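Local structure of CBS domain protein/ACT domain protein (1VR9) at residues 27-33 against 69-75; 35-39 against 60-65. The protein is of unknown function but carries a CBS domain pair and an ACT domain, modules that in many proteins sense small ligands such as nucleotides or amino acids. One frame throughout, in Å; residues are numbered along the deposited sequence.

Contact 1. Residues 27-33 against 69-75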
ATOM      1  N   GLU A  27       2.744  11.386   0.380  1.00 26.49           N
ATOM      2  CA  GLU A  27       4.174  11.551   0.696  1.00 26.76           C
ATOM      3  C   GLU A  27       4.378  11.597   2.213  1.00 27.02           C
ATOM      4  O   GLU A  27       3.472  11.963   2.949  1.00 26.87           O
ATOM      5  CB  GLU A  27       4.712  12.836   0.042  1.00 27.24           C
ATOM      6  CG  GLU A  27       6.235  13.045   0.109  1.00 29.05           C
ATOM      7  CD  GLU A  27       6.685  13.877   1.307  1.00 32.32           C
ATOM      8  OE1 GLU A  27       5.847  14.606   1.896  1.00 36.14           O
ATOM      9  OE2 GLU A  27       7.875  13.804   1.665  1.00 34.86           O
ATOM     10  N   GLU A  28       5.580  11.256   2.668  1.00 27.01           N
ATOM     11  CA  GLU A  28       5.867  11.053   4.103  1.00 27.59           C
ATOM     12  C   GLU A  28       5.573  12.245   5.032  1.00 27.24           C
ATOM     13  O   GLU A  28       5.409  12.048   6.238  1.00 28.07           O
ATOM     14  CB  GLU A  28       7.326  10.589   4.291  1.00 28.26           C
ATOM     15  CG  GLU A  28       8.376  11.603   3.921  1.00 29.98           C
ATOM     16  CD  GLU A  28       9.807  11.094   4.086  1.00 29.94           C
ATOM     17  OE1 GLU A  28       9.981   9.968   4.593  1.00 36.59           O
ATOM     18  OE2 GLU A  28      10.736  11.820   3.693  1.00 33.28           O
ATOM     19  N   SER A  29       5.512  13.457   4.478  1.00 26.79           N
ATOM     20  CA  SER A  29       5.291  14.676   5.262  1.00 26.88           C
ATOM     21  C   SER A  29       3.887  15.264   5.053  1.00 26.53           C
ATOM     22  O   SER A  29       3.596  16.396   5.468  1.00 26.79           O
ATOM     23  CB  SER A  29       6.364  15.705   4.920  1.00 28.00           C
ATOM     24  OG  SER A  29       6.064  16.385   3.724  1.00 29.95           O
ATOM     25  N   ALA A  30       3.023  14.477   4.423  1.00 24.66           N
ATOM     26  CA  ALA A  30       1.627  14.839   4.248  1.00 24.53           C
ATOM     27  C   ALA A  30       1.013  15.125   5.617  1.00 22.79           C
ATOM     28  O   ALA A  30       1.387  14.501   6.620  1.00 22.07           O
ATOM     29  CB  ALA A  30       0.888  13.705   3.589  1.00 24.74           C
ATOM     30  N   THR A  31       0.036  16.028   5.647  1.00 21.67           N
ATOM     31  CA  THR A  31      -0.704  16.260   6.884  1.00 19.92           C
ATOM     32  C   THR A  31      -1.692  15.119   7.140  1.00 20.22           C
ATOM     33  O   THR A  31      -2.110  14.388   6.210  1.00 19.84           O
ATOM     34  CB  THR A  31      -1.501  17.591   6.846  1.00 19.91           C
ATOM     35  OG1 THR A  31      -2.508  17.523   5.827  1.00 18.88           O
ATOM     36  CG2 THR A  31      -0.598  18.774   6.598  1.00 18.72           C
ATOM     37  N   VAL A  32      -2.096  14.991   8.397  1.00 18.25           N
ATOM     38  CA  VAL A  32      -3.179  14.082   8.764  1.00 18.78           C
ATOM     39  C   VAL A  32      -4.455  14.329   7.935  1.00 18.54           C
ATOM     40  O   VAL A  32      -5.070  13.373   7.434  1.00 18.86           O
ATOM     41  CB  VAL A  32      -3.450  14.164  10.293  1.00 18.16           C
ATOM     42  CG1 VAL A  32      -4.740  13.501  10.665  1.00 16.41           C
ATOM     43  CG2 VAL A  32      -2.275  13.516  11.063  1.00 19.39           C
ATOM     44  N   ARG A  33      -4.817  15.605   7.739  1.00 18.51           N
ATOM     45  CA  ARG A  33      -5.999  15.963   6.949  1.00 19.23           C
ATOM     46  C   ARG A  33      -5.899  15.363   5.540  1.00 18.77           C
ATOM     47  O   ARG A  33      -6.845  14.780   5.046  1.00 17.99           O
ATOM     48  CB  ARG A  33      -6.149  17.479   6.866  1.00 18.79           C
ATOM     49  CG  ARG A  33      -7.349  17.981   6.098  1.00 19.47           C
ATOM     50  CD  ARG A  33      -7.338  19.499   5.984  0.50 19.39           C
ATOM     51  NE  ARG A  33      -7.578  20.156   7.270  0.50 20.16           N
ATOM     52  CZ  ARG A  33      -6.658  20.789   8.007  0.50 18.54           C
ATOM     53  NH1 ARG A  33      -5.394  20.883   7.615  0.50 18.67           N
ATOM     54  NH2 ARG A  33      -7.013  21.346   9.155  0.50 18.41           N
ATOM     55  N   ASP A  69      -4.100  16.094  15.624  1.00 25.33           N
ATOM     56  CA  ASP A  69      -4.479  17.376  15.035  1.00 24.55           C
ATOM     57  C   ASP A  69      -4.410  17.220  13.518  1.00 23.83           C
ATOM     58  O   ASP A  69      -3.477  16.609  13.012  1.00 21.64           O
ATOM     59  CB  ASP A  69      -3.517  18.477  15.480  1.00 25.09           C
ATOM     60  CG  ASP A  69      -4.025  19.878  15.140  1.00 25.52           C
ATOM     61  OD1 ASP A  69      -4.126  20.214  13.938  1.00 26.13           O
ATOM     62  OD2 ASP A  69      -4.316  20.650  16.087  1.00 29.42           O
ATOM     63  N   LEU A  70      -5.393  17.767  12.811  1.00 23.23           N
ATOM     64  CA  LEU A  70      -5.466  17.614  11.346  1.00 23.30           C
ATOM     65  C   LEU A  70      -4.290  18.260  10.609  1.00 23.15           C
ATOM     66  O   LEU A  70      -3.938  17.839   9.511  1.00 22.05           O
ATOM     67  CB  LEU A  70      -6.787  18.170  10.814  1.00 23.25           C
ATOM     68  CG  LEU A  70      -8.033  17.393  11.271  1.00 24.27           C
ATOM     69  CD1 LEU A  70      -9.296  18.118  10.896  1.00 25.34           C
ATOM     70  CD2 LEU A  70      -8.029  15.966  10.713  1.00 25.51           C
ATOM     71  N   ASP A  71      -3.693  19.275  11.226  1.00 23.30           N
ATOM     72  CA  ASP A  71      -2.559  19.991  10.640  1.00 24.05           C
ATOM     73  C   ASP A  71      -1.209  19.284  10.862  1.00 23.81           C
ATOM     74  O   ASP A  71      -0.200  19.638  10.220  1.00 24.04           O
ATOM     75  CB  ASP A  71      -2.504  21.417  11.200  1.00 25.09           C
ATOM     76  CG  ASP A  71      -3.778  22.201  10.917  1.00 28.10           C
ATOM     77  OD1 ASP A  71      -4.053  22.476   9.736  1.00 31.84           O
ATOM     78  OD2 ASP A  71      -4.505  22.541  11.877  1.00 33.67           O
ATOM     79  N   SER A  72      -1.184  18.309  11.763  1.00 22.82           N
ATOM     80  CA  SER A  72       0.037  17.580  12.066  1.00 23.35           C
ATOM     81  C   SER A  72       0.401  16.635  10.915  1.00 23.37           C
ATOM     82  O   SER A  72      -0.405  16.397  10.006  1.00 21.79           O
ATOM     83  CB  SER A  72      -0.080  16.831  13.385  1.00 22.72           C
ATOM     84  OG  SER A  72      -1.098  15.850  13.378  1.00 23.88           O
ATOM     85  N   SER A  73       1.644  16.155  10.953  1.00 24.18           N
ATOM     86  CA  SER A  73       2.224  15.330   9.880  1.00 24.22           C
ATOM     87  C   SER A  73       2.044  13.843  10.158  1.00 25.25           C
ATOM     88  O   SER A  73       1.992  13.427  11.328  1.00 25.93           O
ATOM     89  CB  SER A  73       3.723  15.629   9.787  1.00 25.16           C
ATOM     90  OG  SER A  73       4.353  14.828   8.820  1.00 25.57           O
ATOM     91  N   VAL A  74       2.031  13.040   9.095  1.00 23.72           N
ATOM     92  CA  VAL A  74       1.980  11.577   9.225  1.00 25.17           C
ATOM     93  C   VAL A  74       3.387  10.956   9.325  1.00 25.12           C
ATOM     94  O   VAL A  74       3.523   9.732   9.400  1.00 24.99           O
ATOM     95  CB  VAL A  74       1.212  10.913   8.073  1.00 24.99           C
ATOM     96  CG1 VAL A  74      -0.220  11.482   7.952  1.00 26.06           C
ATOM     97  CG2 VAL A  74       1.968  11.028   6.750  1.00 26.12           C
ATOM     98  N   PHE A  75       4.413  11.812   9.343  1.00 25.41           N
ATOM     99  CA  PHE A  75       5.821  11.408   9.287  1.00 25.90           C
ATOM    100  C   PHE A  75       6.182  10.336  10.298  1.00 26.61           C
ATOM    101  O   PHE A  75       6.812   9.353   9.923  1.00 27.73           O
ATOM    102  CB  PHE A  75       6.725  12.628   9.475  1.00 26.37           C
ATOM    103  CG  PHE A  75       8.184  12.365   9.182  1.00 26.47           C
ATOM    104  CD1 PHE A  75       8.659  12.403   7.871  1.00 27.11           C
ATOM    105  CD2 PHE A  75       9.076  12.092  10.199  1.00 27.48           C
ATOM    106  CE1 PHE A  75       9.999  12.169   7.595  1.00 26.41           C
ATOM    107  CE2 PHE A  75      10.417  11.868   9.923  1.00 27.98           C
ATOM    108  CZ  PHE A  75      10.866  11.890   8.606  1.00 28.33           C
TER
HETATM  109  O   HOH W   1       8.079   8.844   7.151  1.00 43.95           O

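Contact 2. Residues 35-39 against 60-65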
ATOM      1  N   CYS A  35      -4.049  12.826   4.441  1.00 22.59           N
ATOM      2  CA  CYS A  35      -4.073  11.381   4.469  1.00 21.74           C
ATOM      3  C   CYS A  35      -5.493  10.861   4.652  1.00 19.71           C
ATOM      4  O   CYS A  35      -5.935   9.994   3.921  1.00 20.44           O
ATOM      5  CB  CYS A  35      -3.198  10.867   5.598  1.00 23.34           C
ATOM      6  SG  CYS A  35      -2.863   9.152   5.503  1.00 27.99           S
ATOM      7  N   LEU A  36      -6.228  11.456   5.578  1.00 18.90           N
ATOM      8  CA  LEU A  36      -7.614  11.076   5.805  1.00 18.57           C
ATOM      9  C   LEU A  36      -8.443  11.263   4.529  1.00 18.19           C
ATOM     10  O   LEU A  36      -9.280  10.426   4.191  1.00 18.64           O
ATOM     11  CB  LEU A  36      -8.206  11.867   6.976  1.00 18.66           C
ATOM     12  CG  LEU A  36      -7.691  11.462   8.366  1.00 19.09           C
ATOM     13  CD1 LEU A  36      -8.259  12.440   9.399  1.00 18.76           C
ATOM     14  CD2 LEU A  36      -8.055  10.034   8.695  1.00 21.21           C
ATOM     15  N   HIS A  37      -8.202  12.360   3.824  1.00 17.58           N
ATOM     16  CA  HIS A  37      -8.945  12.636   2.608  1.00 19.49           C
ATOM     17  C   HIS A  37      -8.680  11.547   1.548  1.00 19.96           C
ATOM     18  O   HIS A  37      -9.609  11.025   0.929  1.00 18.92           O
ATOM     19  CB  HIS A  37      -8.614  14.027   2.088  1.00 17.73           C
ATOM     20  CG  HIS A  37      -9.179  14.309   0.725  1.00 18.47           C
ATOM     21  ND1 HIS A  37     -10.520  14.538   0.507  1.00 20.15           N
ATOM     22  CD2 HIS A  37      -8.587  14.364  -0.491  1.00 19.32           C
ATOM     23  CE1 HIS A  37     -10.729  14.725  -0.786  1.00 21.10           C
ATOM     24  NE2 HIS A  37      -9.567  14.646  -1.409  1.00 20.90           N
ATOM     25  N   ARG A  38      -7.423  11.210   1.331  1.00 21.53           N
ATOM     26  CA  ARG A  38      -7.078  10.157   0.353  1.00 23.47           C
ATOM     27  C   ARG A  38      -7.785   8.848   0.675  1.00 24.71           C
ATOM     28  O   ARG A  38      -8.337   8.201  -0.222  1.00 25.22           O
ATOM     29  CB  ARG A  38      -5.565   9.906   0.290  1.00 25.39           C
ATOM     30  CG  ARG A  38      -4.848  10.911  -0.450  1.00 29.13           C
ATOM     31  CD  ARG A  38      -4.957  10.714  -1.971  1.00 32.93           C
ATOM     32  NE  ARG A  38      -5.125  12.006  -2.612  1.00 37.80           N
ATOM     33  CZ  ARG A  38      -6.164  12.399  -3.351  1.00 36.25           C
ATOM     34  NH1 ARG A  38      -7.230  11.620  -3.633  1.00 35.32           N
ATOM     35  NH2 ARG A  38      -6.121  13.626  -3.829  1.00 38.40           N
HETATM   36  N   MSE A  39      -7.795   8.468   1.951  1.00 23.80           N
HETATM   37  CA  MSE A  39      -8.439   7.215   2.372  1.00 26.20           C
HETATM   38  C   MSE A  39      -9.937   7.324   2.117  1.00 24.79           C
HETATM   39  O   MSE A  39     -10.538   6.356   1.682  1.00 25.63           O
HETATM   40  CB  MSE A  39      -8.201   6.857   3.837  1.00 26.71           C
HETATM   41  CG  MSE A  39      -6.919   7.239   4.435  0.50 28.38           C
HETATM   42 SE   MSE A  39      -6.706   6.608   6.284  0.50 30.89          SE
HETATM   43  CE  MSE A  39      -5.263   5.464   5.904  0.50 30.61           C
ATOM     44  N   VAL A  60       0.160   3.976   6.270  1.00 27.04           N
ATOM     45  CA  VAL A  60      -0.533   4.592   7.402  1.00 27.67           C
ATOM     46  C   VAL A  60      -1.891   3.921   7.555  1.00 27.98           C
ATOM     47  O   VAL A  60      -2.630   3.785   6.587  1.00 27.16           O
ATOM     48  CB  VAL A  60      -0.728   6.106   7.210  1.00 28.22           C
ATOM     49  CG1 VAL A  60      -1.558   6.702   8.321  1.00 29.97           C
ATOM     50  CG2 VAL A  60       0.618   6.773   7.170  1.00 29.29           C
ATOM     51  N   ASN A  61      -2.173   3.464   8.771  1.00 28.39           N
ATOM     52  CA  ASN A  61      -3.483   2.874   9.124  1.00 28.45           C
ATOM     53  C   ASN A  61      -4.377   3.971   9.728  1.00 27.90           C
ATOM     54  O   ASN A  61      -3.940   4.696  10.616  1.00 26.39           O
ATOM     55  CB  ASN A  61      -3.284   1.743  10.143  1.00 29.73           C
ATOM     56  CG  ASN A  61      -2.376   0.634   9.621  1.00 32.38           C
ATOM     57  OD1 ASN A  61      -2.776  -0.168   8.773  1.00 38.75           O
ATOM     58  ND2 ASN A  61      -1.160   0.587  10.127  1.00 38.82           N
ATOM     59  N   LYS A  62      -5.620   4.085   9.253  1.00 28.25           N
ATOM     60  CA  LYS A  62      -6.577   5.126   9.695  1.00 28.39           C
ATOM     61  C   LYS A  62      -6.732   5.246  11.206  1.00 28.86           C
ATOM     62  O   LYS A  62      -6.833   6.348  11.736  1.00 28.15           O
ATOM     63  CB  LYS A  62      -7.967   4.878   9.059  1.00 28.51           C
ATOM     64  CG  LYS A  62      -9.032   5.917   9.396  1.00 28.24           C
ATOM     65  CD  LYS A  62     -10.233   5.771   8.459  1.00 28.15           C
ATOM     66  CE  LYS A  62     -11.366   6.724   8.798  1.00 30.07           C
ATOM     67  NZ  LYS A  62     -12.581   6.432   7.993  1.00 29.68           N
ATOM     68  N   GLU A  63      -6.762   4.100  11.894  1.00 28.80           N
ATOM     69  CA  GLU A  63      -6.967   4.056  13.345  1.00 29.77           C
ATOM     70  C   GLU A  63      -5.874   4.819  14.090  1.00 28.93           C
ATOM     71  O   GLU A  63      -6.128   5.404  15.148  1.00 28.55           O
ATOM     72  CB  GLU A  63      -7.010   2.599  13.844  1.00 29.80           C
ATOM     73  CG  GLU A  63      -5.668   1.871  13.672  1.00 33.10           C
ATOM     74  CD  GLU A  63      -5.650   0.437  14.197  1.00 33.54           C
ATOM     75  OE1 GLU A  63      -6.607  -0.006  14.882  1.00 39.48           O
ATOM     76  OE2 GLU A  63      -4.640  -0.253  13.914  1.00 40.45           O
ATOM     77  N   ASP A  64      -4.670   4.819  13.520  1.00 28.20           N
ATOM     78  CA  ASP A  64      -3.526   5.523  14.095  1.00 28.76           C
ATOM     79  C   ASP A  64      -3.609   7.066  14.005  1.00 28.27           C
ATOM     80  O   ASP A  64      -2.818   7.768  14.641  1.00 28.02           O
ATOM     81  CB  ASP A  64      -2.227   5.014  13.450  1.00 28.67           C
ATOM     82  CG  ASP A  64      -1.900   3.573  13.841  1.00 31.87           C
ATOM     83  OD1 ASP A  64      -2.457   3.077  14.852  1.00 34.00           O
ATOM     84  OD2 ASP A  64      -1.078   2.937  13.148  1.00 35.12           O
ATOM     85  N   LEU A  65      -4.560   7.601  13.239  1.00 27.65           N
ATOM     86  CA  LEU A  65      -4.710   9.047  13.111  1.00 27.87           C
ATOM     87  C   LEU A  65      -5.861   9.648  13.923  1.00 27.85           C
ATOM     88  O   LEU A  65      -6.076  10.859  13.875  1.00 27.75           O
ATOM     89  CB  LEU A  65      -4.861   9.424  11.629  1.00 27.65           C
ATOM     90  CG  LEU A  65      -3.806   8.825  10.679  1.00 26.99           C
ATOM     91  CD1 LEU A  65      -4.120   9.192   9.229  1.00 27.86           C
ATOM     92  CD2 LEU A  65      -2.396   9.256  11.071  1.00 26.42           C
TER

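Contact 1. Residues 27-33 against 69-75
The backbones of 27-33 and 69-75 run antiparallel and meet in a single bridge, the non-hydrogen-bonded pair Thr31 and Ser73, flanked by Val74 N to Ala30 O (2.9 Å) and Val32 N to Ser72 O (2.7 Å). Beyond the bridge, Arg33 N donates to Leu70 O, in the beta turn 69-72. Val32 points its CB at this turn, with CG2 3.5 Å from Ser72 OG and CG1 against Leu70 CD2. Ser72 OG in turn bonds to Asp69 O. The pairing ties the loop that follows strand 56-61 to the start of helix 32-41, where Thr31 is the N-cap and forms a capping box with Glu34. Arg33 is modelled in two conformers; in one, a salt bridge, less certain for that reason, takes NH1 and NH2 to Asp71 OD1 from the same face of its carboxylate, the guanidinium passing over Leu70 CB. At the other end Glu28, with CG between the backbone N and the carbonyl carbon (chi1 66°), extends alongside Phe75: CD lies 3.7 Å from Phe75 CE1, OE2 sits at the ring edge, and the carboxylate is turned 60° from the ring. With an alanine here, that edge is likely to lose its neighbour, and the water on Phe75 O its weak second bond.

Contact 2. Residues 35-39 against 60-65
Cys35, Leu36 and Met39 on one face of helix 32-41 meet Val60, Lys62 and Leu65 by packing alone. Cys35 CB points toward the other segment, and SG, anti to its own backbone N (chi1 -167°), faces a pair of methyls, 4.0 Å from Val60 CG1 and 3.9 Å from Leu65 CD1. That leucine methyl is shared, because Leu36 and Leu65 slide past each other in opposite directions and bring Leu36 CD2 to within 4.1 Å of Leu65 CD1. Leu36 CD2 also reaches the start of the Lys62 chain, at CG. This is the helix-on-sheet layer of a CBS motif: helix 32-41 makes the crossover between the parallel strands 25-27 and 46-50, and here it covers the end of the outer strand 56-61 and the 3-10 turn that follows. Cys47 of the central strand lies beneath the same face, touching both Cys35 and Met39. Residue 39 is a selenomethionine modelled in two conformers, so its finer contacts are less certain. In one of them it crosses the aliphatic start of the otherwise exposed, fully extended Lys62 at a slant, SE resting 3.5 Å from Lys62 CB, and a bend at chi3 (116°) turns the terminal CE toward the strand backbone, near Val60 O.

Overall arrangement
Both contacts use helix 32-41, contact 1 at its N-terminal end and contact 2 along the face beyond it, with centres about 9 Å apart. Contact 1 is the more peripheral, its centre about 17 Å from the centre of the chain against 12 Å, and relies on backbone hydrogen bonds and charged or polar groups at an exposed edge. Contact 2, with a larger share of its touching residues buried, is apolar and joins helix to strand and turn. They merge where contact 1 turns inward: Leu70 CD2 packs on Leu36 CD1 at 3.8 Å, Val74 CG1 on Cys35 CB, and Val32 CG1 on Leu65 CB. The loop 69-75 therefore borders the same hydrophobic layer.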